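Local coordinates for outer membrane protein (PDB 2FI9) that is of unknown function but belongs to the DUF498/DUF598 family and is named an outer membrane protein, folded as a small alpha/beta domain, at residues A[47-52]-A[121-126]; A[36-41]-A[59-64]; A[16-21]-A[109-114]; A[67-72]-A[94-99]; A[52-57]-A[81-86]. All blocks are in the same frame, centred on the assembly; numbering follows the deposited sequence.

Overall arrangement
From the N terminus, contact 3 opens first, at 16-21, and closes at 109-114. It ties strand 18-22 to helix 103-115. Contact 2 lies nested inside that loop and packs helix 60-64 on strand 36-40. Contact 1 opens at 47-52, before contact 2 has closed, and ends at 121-126, so it crosses both contact 2 and contact 3. It joins a loop to the end of strand 120-124. Contact 5 starts from the Pro52 it shares with contact 1 and is nested in contacts 1 and 3. It crosses contacts 2 and 4. Contact 4 follows contact 2 in series, is also nested in contacts 1 and 3, and pairs strand 71-75 with strand 97-101.

Contact 1 (A[47-52]-A[121-126]); sequences IDMTGP and AALLFA
Phe125 lies in the curl of the 47-52 loop and gives up the most surface here. Pro52 covers one face of its ring. Pro52 N stands 3.6 Å above the plane, over the centre of the Phe125 ring. Pro52 CB makes a CH-pi contact, 4.1 Å from the Phe125 ring centroid and 21° off the ring normal. Met49 comes from another direction: its CB meets Phe125 CD1 at the ring edge, near the plane, at 3.8 Å. Gly51 C lies 3.3 Å from Phe125 CE1, oblique to the ring. Phe125 CG is anti to its backbone N (chi1 -177°), which carries it toward Pro52 CA.

Met49 also meets Leu123, crossing it at a slant. Its SD touches Leu123 CD1 at 4.0 Å, so one methionine spans Leu123 and Phe125. No hydrogen bond links the two segments; the contact is apolar packing and CH-pi. Phe125 O is held by Thr103 OG1, and Ala126 N by Ser36 OG.

The loop leaves edge strand 43-47. Strand 120-124 is the middle one of a five-stranded mixed sheet, so the contact is a loop folded over the end of a central strand in an alpha/beta sheet.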
# COMPACT_ATOMS: atom_id res chain seq x y z
N ILE A 47 -1.28 -4.40 8.53
CA ILE A 47 -0.03 -3.98 9.13
C ILE A 47 -0.31 -2.94 10.21
O ILE A 47 -1.18 -2.07 10.07
CB ILE A 47 0.99 -3.44 8.11
CG1 ILE A 47 0.31 -2.57 7.07
CG2 ILE A 47 1.74 -4.60 7.44
CD1 ILE A 47 1.18 -1.50 6.55
N ASP A 48 0.43 -3.05 11.30
CA ASP A 48 0.20 -2.23 12.45
C ASP A 48 1.00 -0.94 12.36
O ASP A 48 2.02 -0.80 13.02
CB ASP A 48 0.58 -2.99 13.71
CG ASP A 48 -0.06 -2.42 14.95
OD1 ASP A 48 -1.17 -1.83 14.84
OD2 ASP A 48 0.55 -2.56 16.04
N MET A 49 0.54 -0.02 11.51
CA MET A 49 1.17 1.30 11.42
C MET A 49 0.67 2.18 12.58
O MET A 49 -0.53 2.34 12.77
CB MET A 49 0.87 1.95 10.06
CG MET A 49 1.49 1.26 8.84
SD MET A 49 0.98 1.97 7.25
CE MET A 49 2.12 3.35 7.19
N THR A 50 1.58 2.73 13.37
CA THR A 50 1.19 3.69 14.42
C THR A 50 1.02 5.10 13.86
O THR A 50 0.48 6.00 14.53
CB THR A 50 2.24 3.79 15.52
OG1 THR A 50 3.47 4.24 14.93
CG2 THR A 50 2.43 2.46 16.22
N GLY A 51 1.51 5.27 12.64
CA GLY A 51 1.54 6.58 12.02
C GLY A 51 1.65 6.48 10.52
O GLY A 51 1.99 5.42 9.99
N PRO A 52 1.36 7.58 9.82
CA PRO A 52 1.26 7.60 8.36
C PRO A 52 2.58 7.45 7.60
O PRO A 52 2.55 7.18 6.40
CB PRO A 52 0.63 8.96 8.09
CG PRO A 52 1.00 9.79 9.24
CD PRO A 52 1.04 8.89 10.41
N ALA A 121 1.57 -2.53 -6.22
CA ALA A 121 1.38 -2.82 -4.81
C ALA A 121 0.98 -1.53 -4.15
O ALA A 121 1.25 -0.45 -4.67
CB ALA A 121 2.69 -3.37 -4.19
N ALA A 122 0.34 -1.63 -2.98
CA ALA A 122 -0.01 -0.44 -2.21
C ALA A 122 0.21 -0.67 -0.72
O ALA A 122 -0.07 -1.76 -0.21
CB ALA A 122 -1.47 -0.06 -2.46
N LEU A 123 0.73 0.35 -0.03
CA LEU A 123 0.79 0.36 1.40
C LEU A 123 -0.14 1.48 1.81
O LEU A 123 0.07 2.62 1.41
CB LEU A 123 2.21 0.66 1.88
CG LEU A 123 2.42 0.83 3.38
CD1 LEU A 123 1.90 -0.34 4.17
CD2 LEU A 123 3.92 1.04 3.71
N LEU A 124 -1.17 1.17 2.60
CA LEU A 124 -2.21 2.17 2.84
C LEU A 124 -2.42 2.43 4.32
O LEU A 124 -2.92 1.55 5.03
CB LEU A 124 -3.52 1.73 2.17
CG LEU A 124 -3.44 1.38 0.67
CD1 LEU A 124 -4.68 0.66 0.19
CD2 LEU A 124 -3.23 2.62 -0.19
N PHE A 125 -2.06 3.62 4.79
CA PHE A 125 -2.38 4.03 6.15
C PHE A 125 -3.86 4.33 6.25
O PHE A 125 -4.37 5.14 5.50
CB PHE A 125 -1.59 5.25 6.56
CG PHE A 125 -1.82 5.68 7.99
CD1 PHE A 125 -1.29 4.95 9.05
CD2 PHE A 125 -2.52 6.85 8.27
CE1 PHE A 125 -1.48 5.35 10.36
CE2 PHE A 125 -2.70 7.28 9.59
CZ PHE A 125 -2.18 6.53 10.63
N ALA A 126 -4.53 3.67 7.19
CA ALA A 126 -5.97 3.81 7.34
C ALA A 126 -6.28 5.15 7.96
O ALA A 126 -5.75 5.47 9.02
CB ALA A 126 -6.50 2.72 8.22

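Contact 2 (A[36-41]-A[59-64]); sequences SIICIP and ISRVLE
Arg61 brings the flat group of this contact, but it meets Ile40 with its aliphatic part. Its guanidinium makes a cation-pi contact with Tyr45, on the adjacent strand 43-47. No ring or amide is stacked between the two segments themselves. Arg61 CB touches Ile40 CD1 at 3.6 Å, and Arg61 CD lies 4.0 Å from Ile40 CD1. The two side chains cross at about a right angle.

Val62 is the other helix residue with a large share. Its CG2 presses on Ile38 CD1 at 3.4 Å, tighter than usual for two methyls. Ile38 CG1, anti to the backbone N (chi1 -158°), lies 4.0 Å from Val62 CG2 and carries CD1 to it. The same Val62 CG2 meets Ile40 CG2 at 3.8 Å, so one methyl bridges both isoleucines.

This is helix-on-sheet packing of an alpha/beta fold. The axes of strand 36-40 and helix 60-64 run nearly parallel, 9° apart, and approach to 9.2 Å. Ile38 and Ile40, two residues apart, face the helix. Cys39 between them points to the other face of the sheet, where Phe110 of helix 103-115 packs on it. Leu123 and Ala121 of strand 120-124 continue the apolar surface beside Ile38 and Ile40.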
# COMPACT_ATOMS: atom_id res chain seq x y z
N SER A 36 -4.49 -0.38 9.00
CA SER A 36 -3.73 -0.14 7.79
C SER A 36 -3.48 -1.46 7.06
O SER A 36 -3.46 -2.53 7.68
CB SER A 36 -2.41 0.54 8.13
OG SER A 36 -2.65 1.81 8.74
N ILE A 37 -3.30 -1.39 5.74
CA ILE A 37 -3.12 -2.61 4.95
C ILE A 37 -1.99 -2.46 3.94
O ILE A 37 -1.64 -1.35 3.52
CB ILE A 37 -4.43 -3.04 4.21
CG1 ILE A 37 -4.96 -1.93 3.29
CG2 ILE A 37 -5.47 -3.48 5.21
CD1 ILE A 37 -6.04 -2.40 2.32
N ILE A 38 -1.42 -3.59 3.58
CA ILE A 38 -0.52 -3.67 2.46
C ILE A 38 -1.14 -4.65 1.43
O ILE A 38 -1.69 -5.68 1.80
CB ILE A 38 0.89 -4.09 2.92
CG1 ILE A 38 1.93 -3.66 1.90
CG2 ILE A 38 0.98 -5.58 3.24
CD1 ILE A 38 3.32 -3.65 2.49
N CYS A 39 -1.10 -4.28 0.15
CA CYS A 39 -1.73 -5.03 -0.91
C CYS A 39 -0.65 -5.41 -1.88
O CYS A 39 -0.07 -4.55 -2.54
CB CYS A 39 -2.76 -4.15 -1.64
SG CYS A 39 -3.98 -3.38 -0.56
N ILE A 40 -0.34 -6.69 -1.94
CA ILE A 40 0.77 -7.17 -2.76
C ILE A 40 0.30 -8.41 -3.53
O ILE A 40 -0.80 -8.92 -3.27
CB ILE A 40 2.02 -7.43 -1.88
CG1 ILE A 40 1.67 -8.36 -0.71
CG2 ILE A 40 2.55 -6.11 -1.35
CD1 ILE A 40 2.85 -8.73 0.18
N PRO A 41 1.06 -8.86 -4.55
CA PRO A 41 0.55 -10.03 -5.31
C PRO A 41 0.10 -11.23 -4.47
O PRO A 41 -0.85 -11.93 -4.88
CB PRO A 41 1.73 -10.38 -6.21
CG PRO A 41 2.34 -9.05 -6.49
CD PRO A 41 2.31 -8.35 -5.13
N ILE A 59 7.32 -2.11 5.06
CA ILE A 59 7.47 -2.41 3.64
C ILE A 59 8.21 -3.74 3.38
O ILE A 59 8.46 -4.12 2.24
CB ILE A 59 8.17 -1.24 2.86
CG1 ILE A 59 9.62 -1.05 3.31
CG2 ILE A 59 7.37 0.06 3.01
CD1 ILE A 59 10.51 -0.39 2.26
N SER A 60 8.52 -4.45 4.46
CA SER A 60 9.27 -5.71 4.36
C SER A 60 8.64 -6.74 3.42
O SER A 60 9.35 -7.42 2.69
CB SER A 60 9.49 -6.31 5.75
OG SER A 60 8.25 -6.52 6.41
N ARG A 61 7.31 -6.85 3.40
CA ARG A 61 6.65 -7.80 2.50
C ARG A 61 6.78 -7.39 1.04
O ARG A 61 6.87 -8.25 0.14
CB ARG A 61 5.18 -7.99 2.87
CG ARG A 61 4.95 -8.99 3.98
CD ARG A 61 3.44 -9.22 4.14
NE ARG A 61 3.13 -10.14 5.24
CZ ARG A 61 3.11 -11.47 5.14
NH1 ARG A 61 3.41 -12.08 4.00
NH2 ARG A 61 2.79 -12.20 6.20
N VAL A 62 6.78 -6.07 0.80
CA VAL A 62 6.97 -5.52 -0.53
C VAL A 62 8.37 -5.86 -1.03
O VAL A 62 8.54 -6.36 -2.14
CB VAL A 62 6.76 -3.99 -0.56
CG1 VAL A 62 7.19 -3.40 -1.90
CG2 VAL A 62 5.32 -3.68 -0.31
N LEU A 63 9.38 -5.61 -0.20
CA LEU A 63 10.75 -5.90 -0.59
C LEU A 63 10.89 -7.39 -0.91
O LEU A 63 11.50 -7.78 -1.91
CB LEU A 63 11.72 -5.47 0.53
CG LEU A 63 11.73 -3.95 0.81
CD1 LEU A 63 12.63 -3.63 1.99
CD2 LEU A 63 12.18 -3.14 -0.42
N GLU A 64 10.29 -8.23 -0.07
CA GLU A 64 10.42 -9.68 -0.21
C GLU A 64 9.76 -10.22 -1.48
O GLU A 64 10.16 -11.26 -2.01
CB GLU A 64 9.83 -10.36 1.03
CG GLU A 64 10.67 -10.13 2.32
CD GLU A 64 9.89 -10.44 3.61
OE1 GLU A 64 8.84 -11.12 3.53
OE2 GLU A 64 10.32 -10.02 4.71

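Contact 3 (A[16-21]-A[109-114]); sequences APIDAY and TFNVLL
Asn111 grips the backbone of Ile18 with both ends of its amide. Its OD1 accepts the N-H of Ile18, with Ile18 N 2.9 Å from Asn111 OD1 and tilted from the carbonyl plane of the amide. Its ND2 donates to the carbonyl of the same residue, with Asn111 ND2 2.9 Å from Ile18 O. This second bond is the straighter of the two, 174° at the hydrogen. Ile18 O lies only 4° out of the amide plane of Asn111. Two bonds to one residue fix the rotation of the amide and give both the N-H and the carbonyl of Ile18 a partner. Asn111 CG is anti to its carbonyl carbon (chi1 -73°), which brings the amide to Ile18.

Apolar contacts lie beside these bonds. Pro17 CA is 3.4 Å from Asn111 OD1. One turn on, Leu114 brings CD2 up to the backbone that leads into Pro17. Leu114 CD2 is 3.5 Å from Ala16 C, and Pro17 CD is 4.0 Å from Leu114 CD2. The ring of Phe110 turns an edge to the chain: Ala16 O lies near the ring plane, 3.4 Å from Phe110 CE2. Ile18 CG1 is a looser neighbour, 4.2 Å from Phe110 CD2.

Further out, Asp19 and Ala20 both face Arg27, forming a classic beta bulge in the pairing of strand 18-22 with strand 25-28. Ile18 also packs on Phe26 and Phe28. Phe110 reaches Leu73 and Ala122 of the larger sheet. Helix 103-115 therefore lies against one face of the five-stranded sheet and holds the edge strand of the small antiparallel sheet at its side.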
# COMPACT_ATOMS: atom_id res chain seq x y z
N ALA A 16 -7.17 -7.08 -4.74
CA ALA A 16 -8.56 -6.82 -5.14
C ALA A 16 -8.73 -5.31 -5.16
O ALA A 16 -8.01 -4.61 -4.46
CB ALA A 16 -9.52 -7.43 -4.13
N PRO A 17 -9.70 -4.79 -5.94
CA PRO A 17 -9.93 -3.34 -5.78
C PRO A 17 -10.30 -3.02 -4.33
O PRO A 17 -10.95 -3.83 -3.66
CB PRO A 17 -11.12 -3.05 -6.70
CG PRO A 17 -11.22 -4.23 -7.61
CD PRO A 17 -10.54 -5.40 -6.97
N ILE A 18 -9.87 -1.86 -3.86
CA ILE A 18 -10.26 -1.37 -2.54
C ILE A 18 -11.52 -0.53 -2.74
O ILE A 18 -11.47 0.54 -3.36
CB ILE A 18 -9.12 -0.54 -1.87
CG1 ILE A 18 -7.82 -1.35 -1.76
CG2 ILE A 18 -9.55 0.01 -0.50
CD1 ILE A 18 -7.95 -2.76 -1.22
N ASP A 19 -12.64 -1.04 -2.23
CA ASP A 19 -13.96 -0.45 -2.47
C ASP A 19 -14.29 0.76 -1.60
O ASP A 19 -15.20 1.52 -1.93
CB ASP A 19 -15.05 -1.52 -2.35
CG ASP A 19 -14.83 -2.66 -3.33
OD1 ASP A 19 -14.39 -2.40 -4.46
OD2 ASP A 19 -15.08 -3.82 -2.96
N ALA A 20 -13.57 0.94 -0.50
CA ALA A 20 -13.81 2.06 0.41
C ALA A 20 -12.62 2.26 1.34
O ALA A 20 -11.85 1.33 1.59
CB ALA A 20 -15.07 1.85 1.22
N TYR A 21 -12.47 3.49 1.82
CA TYR A 21 -11.52 3.83 2.87
C TYR A 21 -12.24 4.82 3.79
O TYR A 21 -13.36 5.26 3.49
CB TYR A 21 -10.23 4.43 2.29
CG TYR A 21 -10.45 5.73 1.53
CD1 TYR A 21 -10.25 6.96 2.15
CD2 TYR A 21 -10.86 5.72 0.19
CE1 TYR A 21 -10.45 8.16 1.46
CE2 TYR A 21 -11.06 6.92 -0.50
CZ TYR A 21 -10.86 8.12 0.13
OH TYR A 21 -11.05 9.31 -0.54
N THR A 109 -5.70 5.35 -7.27
CA THR A 109 -4.62 5.06 -8.21
C THR A 109 -4.32 3.57 -8.24
O THR A 109 -4.13 3.01 -9.32
CB THR A 109 -3.31 5.83 -7.87
OG1 THR A 109 -3.56 7.23 -7.79
CG2 THR A 109 -2.26 5.59 -8.93
N PHE A 110 -4.25 2.93 -7.07
CA PHE A 110 -4.12 1.47 -6.99
C PHE A 110 -5.20 0.75 -7.80
O PHE A 110 -4.89 -0.16 -8.57
CB PHE A 110 -4.17 0.98 -5.54
CG PHE A 110 -4.12 -0.52 -5.41
CD1 PHE A 110 -2.92 -1.21 -5.61
CD2 PHE A 110 -5.28 -1.26 -5.13
CE1 PHE A 110 -2.86 -2.59 -5.51
CE2 PHE A 110 -5.23 -2.68 -5.02
CZ PHE A 110 -4.02 -3.34 -5.21
N ASN A 111 -6.45 1.15 -7.61
CA ASN A 111 -7.57 0.50 -8.29
C ASN A 111 -7.40 0.57 -9.80
O ASN A 111 -7.59 -0.43 -10.50
CB ASN A 111 -8.91 1.11 -7.86
CG ASN A 111 -9.31 0.69 -6.46
OD1 ASN A 111 -8.70 -0.20 -5.86
ND2 ASN A 111 -10.36 1.31 -5.94
N VAL A 112 -7.02 1.76 -10.29
CA VAL A 112 -6.88 2.00 -11.72
C VAL A 112 -5.75 1.13 -12.29
O VAL A 112 -5.96 0.41 -13.27
CB VAL A 112 -6.66 3.51 -12.02
CG1 VAL A 112 -6.06 3.70 -13.41
CG2 VAL A 112 -7.98 4.27 -11.89
N LEU A 113 -4.59 1.18 -11.65
CA LEU A 113 -3.44 0.40 -12.11
C LEU A 113 -3.67 -1.11 -12.00
O LEU A 113 -3.22 -1.88 -12.87
CB LEU A 113 -2.18 0.79 -11.34
CG LEU A 113 -1.66 2.22 -11.54
CD1 LEU A 113 -0.52 2.44 -10.59
CD2 LEU A 113 -1.20 2.42 -12.97
N LEU A 114 -4.37 -1.52 -10.95
CA LEU A 114 -4.76 -2.93 -10.80
C LEU A 114 -5.62 -3.41 -11.98
O LEU A 114 -5.38 -4.48 -12.56
CB LEU A 114 -5.48 -3.16 -9.47
CG LEU A 114 -5.81 -4.63 -9.19
CD1 LEU A 114 -4.53 -5.46 -9.04
CD2 LEU A 114 -6.68 -4.72 -7.95

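Contact 4 (A[67-72]-A[94-99]); sequences DQIEVL and KRISSD
Val71 and Leu72 run parallel to Ser97 and Ser98, in register, and three backbone hydrogen bonds join the two segments, Ser97 N to Glu70 O at 2.9 Å, Leu72 N to Ser97 O at 2.8 Å and Asp99 N to Leu72 O at 3.1 Å, with the pairing going on from Asp99 to Ile74.

Ile96 comes just before the paired residues and tucks inward. With CG2 anti to its backbone N, Ile96 CG2 rests 3.8 Å from Leu72 CB and 4.1 Å from Ile69 CG2. Val62 and Leu91, of two helices, also touch Ile96, so it is buried between the sheet and these helices.

The strands belong to a beta-alpha-beta unit made of strand 71-75, helix 85-93 and strand 97-101. Strand 97-101 is an outermost strand of the five-stranded sheet. Arg95, with positive phi, is the C-prime residue of a Schellman motif that ends the helix just before strand 97-101.

Ser98 lies on the same face as Leu72, with Ser98 CB 4.0 Å from Leu72 CB. The opposite face carries Val71 and Ser97. There Val71 CG2 lies alongside the Ser97 carbonyl, and the Ser97 hydroxyl stands near Val71 CB. Val71 CA adds a CA-H...O contact to Ser97 O at 3.0 Å.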
# COMPACT_ATOMS: atom_id res chain seq x y z
N ASP A 67 10.27 -9.21 -6.87
CA ASP A 67 10.30 -9.81 -8.20
C ASP A 67 8.96 -9.66 -8.93
O ASP A 67 8.92 -9.71 -10.15
CB ASP A 67 10.73 -11.28 -8.15
CG ASP A 67 12.25 -11.47 -8.27
OD1 ASP A 67 12.96 -10.53 -8.69
OD2 ASP A 67 12.74 -12.59 -7.97
N GLN A 68 7.87 -9.46 -8.18
CA GLN A 68 6.52 -9.37 -8.78
C GLN A 68 5.89 -7.99 -8.63
O GLN A 68 4.71 -7.81 -8.91
CB GLN A 68 5.58 -10.42 -8.17
CG GLN A 68 5.75 -11.85 -8.71
CD GLN A 68 6.66 -12.71 -7.85
OE1 GLN A 68 7.01 -13.84 -8.23
NE2 GLN A 68 7.06 -12.20 -6.68
N ILE A 69 6.67 -7.02 -8.17
CA ILE A 69 6.20 -5.65 -7.94
C ILE A 69 7.08 -4.68 -8.71
O ILE A 69 8.29 -4.63 -8.46
CB ILE A 69 6.20 -5.30 -6.42
CG1 ILE A 69 5.26 -6.26 -5.66
CG2 ILE A 69 5.79 -3.84 -6.19
CD1 ILE A 69 5.45 -6.25 -4.16
N GLU A 70 6.49 -3.92 -9.63
CA GLU A 70 7.21 -2.83 -10.32
C GLU A 70 6.95 -1.47 -9.70
O GLU A 70 7.82 -0.59 -9.74
CB GLU A 70 6.82 -2.74 -11.79
CG GLU A 70 7.21 -3.95 -12.63
CD GLU A 70 7.46 -3.57 -14.08
OE1 GLU A 70 8.27 -2.63 -14.32
OE2 GLU A 70 6.87 -4.21 -14.98
N VAL A 71 5.76 -1.30 -9.14
CA VAL A 71 5.39 0.02 -8.58
C VAL A 71 4.67 -0.13 -7.24
O VAL A 71 3.79 -0.99 -7.08
CB VAL A 71 4.56 0.89 -9.60
CG1 VAL A 71 3.34 0.19 -10.09
CG2 VAL A 71 4.17 2.27 -9.00
N LEU A 72 5.12 0.66 -6.26
CA LEU A 72 4.49 0.73 -4.97
C LEU A 72 3.87 2.12 -4.72
O LEU A 72 4.57 3.15 -4.78
CB LEU A 72 5.50 0.41 -3.86
CG LEU A 72 4.94 0.55 -2.44
CD1 LEU A 72 3.84 -0.49 -2.15
CD2 LEU A 72 6.06 0.45 -1.43
N LYS A 94 15.72 -2.60 -4.92
CA LYS A 94 14.89 -3.70 -5.43
C LYS A 94 14.20 -3.30 -6.73
O LYS A 94 13.32 -4.01 -7.22
CB LYS A 94 13.85 -4.10 -4.39
CG LYS A 94 14.42 -4.69 -3.11
CD LYS A 94 14.95 -6.08 -3.33
CE LYS A 94 15.46 -6.68 -2.05
NZ LYS A 94 16.19 -7.93 -2.36
N ARG A 95 14.60 -2.15 -7.28
CA ARG A 95 14.07 -1.60 -8.53
C ARG A 95 12.54 -1.46 -8.49
O ARG A 95 11.87 -1.74 -9.48
CB ARG A 95 14.47 -2.46 -9.74
CG ARG A 95 15.94 -2.88 -9.81
CD ARG A 95 16.83 -1.71 -10.07
NE ARG A 95 18.23 -2.01 -9.79
CZ ARG A 95 19.11 -1.10 -9.37
NH1 ARG A 95 18.73 0.15 -9.15
NH2 ARG A 95 20.38 -1.45 -9.14
N ILE A 96 12.01 -1.07 -7.34
CA ILE A 96 10.60 -0.76 -7.24
C ILE A 96 10.42 0.74 -7.35
O ILE A 96 11.00 1.50 -6.56
CB ILE A 96 9.99 -1.27 -5.93
CG1 ILE A 96 10.14 -2.81 -5.83
CG2 ILE A 96 8.51 -0.85 -5.80
CD1 ILE A 96 9.83 -3.33 -4.48
N SER A 97 9.65 1.17 -8.33
CA SER A 97 9.35 2.58 -8.47
C SER A 97 8.20 2.91 -7.51
O SER A 97 7.21 2.16 -7.44
CB SER A 97 9.11 2.96 -9.95
OG SER A 97 7.74 2.93 -10.30
N SER A 98 8.34 3.97 -6.73
CA SER A 98 7.38 4.23 -5.67
C SER A 98 7.06 5.69 -5.51
O SER A 98 7.84 6.57 -5.88
CB SER A 98 7.86 3.62 -4.34
OG SER A 98 9.04 4.25 -3.88
N ASP A 99 5.89 5.96 -4.94
CA ASP A 99 5.51 7.33 -4.72
C ASP A 99 4.49 7.43 -3.61
O ASP A 99 3.75 6.49 -3.34
CB ASP A 99 4.98 7.94 -6.00
CG ASP A 99 5.16 9.44 -6.03
OD1 ASP A 99 5.89 10.02 -5.16
OD2 ASP A 99 4.55 10.05 -6.92

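Contact 5 (A[52-57]-A[81-86]); sequences PVPTQE and LRLPEE
Leu81 pushes its CD1 methyl into the notch between Pro52 and Val53. Leu81 CD1 is 3.7 Å from Pro52 CG and equally 3.7 Å from Val53 CG2. Leu81 crosses Pro52 at a slant and Val53 at about a right angle, so one methyl touches both residues.

Val53 uses its other branch on Pro84. Its CG1, anti to the backbone N (chi1 -174°), bears on the ring of Pro84. Val53 CG1 and Pro84 CG are 3.4 Å apart, a tight fit, and the two side chains lie antiparallel, side by side. Deeper in, Pro54 CG meets Leu83 CD1 more loosely, at 4.2 Å. Both Pro54 and Leu83 also rest on Ile74 of strand 71-75.

At the exposed end, Gln56, extended beyond CG, crosses Glu86 at an angle. Gln56 NE2 touches Glu86 CB at 3.4 Å, and the amide and carboxylate planes are 25° apart. No hydrogen bond crosses the contact. The backbone N and O of Leu81 bond to Thr76 OG1 and Thr100 OG1.

Pro84 sits at the N-cap position of helix 85-93. The contact is two nearly parallel segments packed through prolines and leucines, where the chain enters the helix of the beta-alpha-beta unit.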
# COMPACT_ATOMS: atom_id res chain seq x y z
N PRO A 52 1.36 7.58 9.82
CA PRO A 52 1.26 7.60 8.36
C PRO A 52 2.58 7.45 7.60
O PRO A 52 2.55 7.18 6.40
CB PRO A 52 0.63 8.96 8.09
CG PRO A 52 1.00 9.79 9.24
CD PRO A 52 1.04 8.89 10.41
N VAL A 53 3.72 7.60 8.28
CA VAL A 53 5.02 7.42 7.61
C VAL A 53 5.47 5.97 7.79
O VAL A 53 5.66 5.52 8.91
CB VAL A 53 6.13 8.34 8.18
CG1 VAL A 53 7.38 8.19 7.34
CG2 VAL A 53 5.70 9.81 8.24
N PRO A 54 5.65 5.24 6.67
CA PRO A 54 6.01 3.84 6.78
C PRO A 54 7.41 3.63 7.33
O PRO A 54 8.28 4.50 7.16
CB PRO A 54 5.93 3.33 5.34
CG PRO A 54 6.02 4.49 4.50
CD PRO A 54 5.57 5.69 5.27
N THR A 55 7.60 2.50 7.99
CA THR A 55 8.90 2.10 8.50
C THR A 55 9.47 1.01 7.59
O THR A 55 8.80 0.53 6.67
CB THR A 55 8.79 1.54 9.93
OG1 THR A 55 8.07 0.31 9.91
CG2 THR A 55 8.07 2.53 10.84
N GLN A 56 10.73 0.64 7.85
CA GLN A 56 11.36 -0.46 7.12
C GLN A 56 10.56 -1.76 7.26
O GLN A 56 10.31 -2.45 6.26
CB GLN A 56 12.82 -0.61 7.56
CG GLN A 56 13.61 0.68 7.24
CD GLN A 56 15.00 0.76 7.87
OE1 GLN A 56 15.66 -0.26 8.10
NE2 GLN A 56 15.45 1.99 8.13
N GLU A 57 10.11 -2.08 8.48
CA GLU A 57 9.21 -3.22 8.71
C GLU A 57 7.92 -3.16 7.88
O GLU A 57 7.49 -4.16 7.30
CB GLU A 57 8.80 -3.27 10.18
CG GLU A 57 9.64 -4.17 11.04
CD GLU A 57 8.86 -4.68 12.25
OE1 GLU A 57 9.50 -5.24 13.17
OE2 GLU A 57 7.61 -4.52 12.28
N LEU A 81 2.93 12.81 2.47
CA LEU A 81 4.18 12.91 3.24
C LEU A 81 5.35 12.32 2.46
O LEU A 81 5.16 11.42 1.66
CB LEU A 81 4.03 12.15 4.56
CG LEU A 81 2.86 12.53 5.46
CD1 LEU A 81 2.92 11.75 6.78
CD2 LEU A 81 2.84 14.05 5.73
N ARG A 82 6.55 12.84 2.70
CA ARG A 82 7.77 12.35 2.05
C ARG A 82 8.15 10.97 2.49
O ARG A 82 7.97 10.60 3.65
CB ARG A 82 8.94 13.30 2.34
CG ARG A 82 8.76 14.70 1.76
CD ARG A 82 8.86 14.75 0.23
NE ARG A 82 9.81 13.78 -0.34
CZ ARG A 82 11.13 13.81 -0.18
NH1 ARG A 82 11.71 14.77 0.53
NH2 ARG A 82 11.87 12.87 -0.75
N LEU A 83 8.67 10.19 1.56
CA LEU A 83 9.19 8.87 1.86
C LEU A 83 10.57 9.07 2.51
O LEU A 83 11.40 9.78 1.97
CB LEU A 83 9.32 8.07 0.57
CG LEU A 83 9.64 6.59 0.69
CD1 LEU A 83 8.57 5.90 1.52
CD2 LEU A 83 9.71 6.00 -0.71
N PRO A 84 10.78 8.47 3.70
CA PRO A 84 12.06 8.61 4.40
C PRO A 84 13.21 8.07 3.56
O PRO A 84 13.03 7.12 2.78
CB PRO A 84 11.88 7.77 5.66
CG PRO A 84 10.40 7.59 5.82
CD PRO A 84 9.81 7.66 4.46
N GLU A 85 14.38 8.66 3.74
CA GLU A 85 15.60 8.34 3.00
C GLU A 85 15.91 6.83 3.00
O GLU A 85 16.21 6.24 1.96
CB GLU A 85 16.76 9.14 3.60
CG GLU A 85 18.13 8.91 2.97
CD GLU A 85 19.20 9.83 3.55
OE1 GLU A 85 18.90 10.65 4.44
OE2 GLU A 85 20.37 9.74 3.11
N GLU A 86 15.83 6.22 4.17
CA GLU A 86 16.10 4.80 4.37
C GLU A 86 15.22 3.91 3.48
O GLU A 86 15.69 2.93 2.91
CB GLU A 86 15.88 4.44 5.84
CG GLU A 86 16.84 5.13 6.81
CD GLU A 86 16.46 6.58 7.21
OE1 GLU A 86 15.51 7.19 6.65
OE2 GLU A 86 17.14 7.11 8.10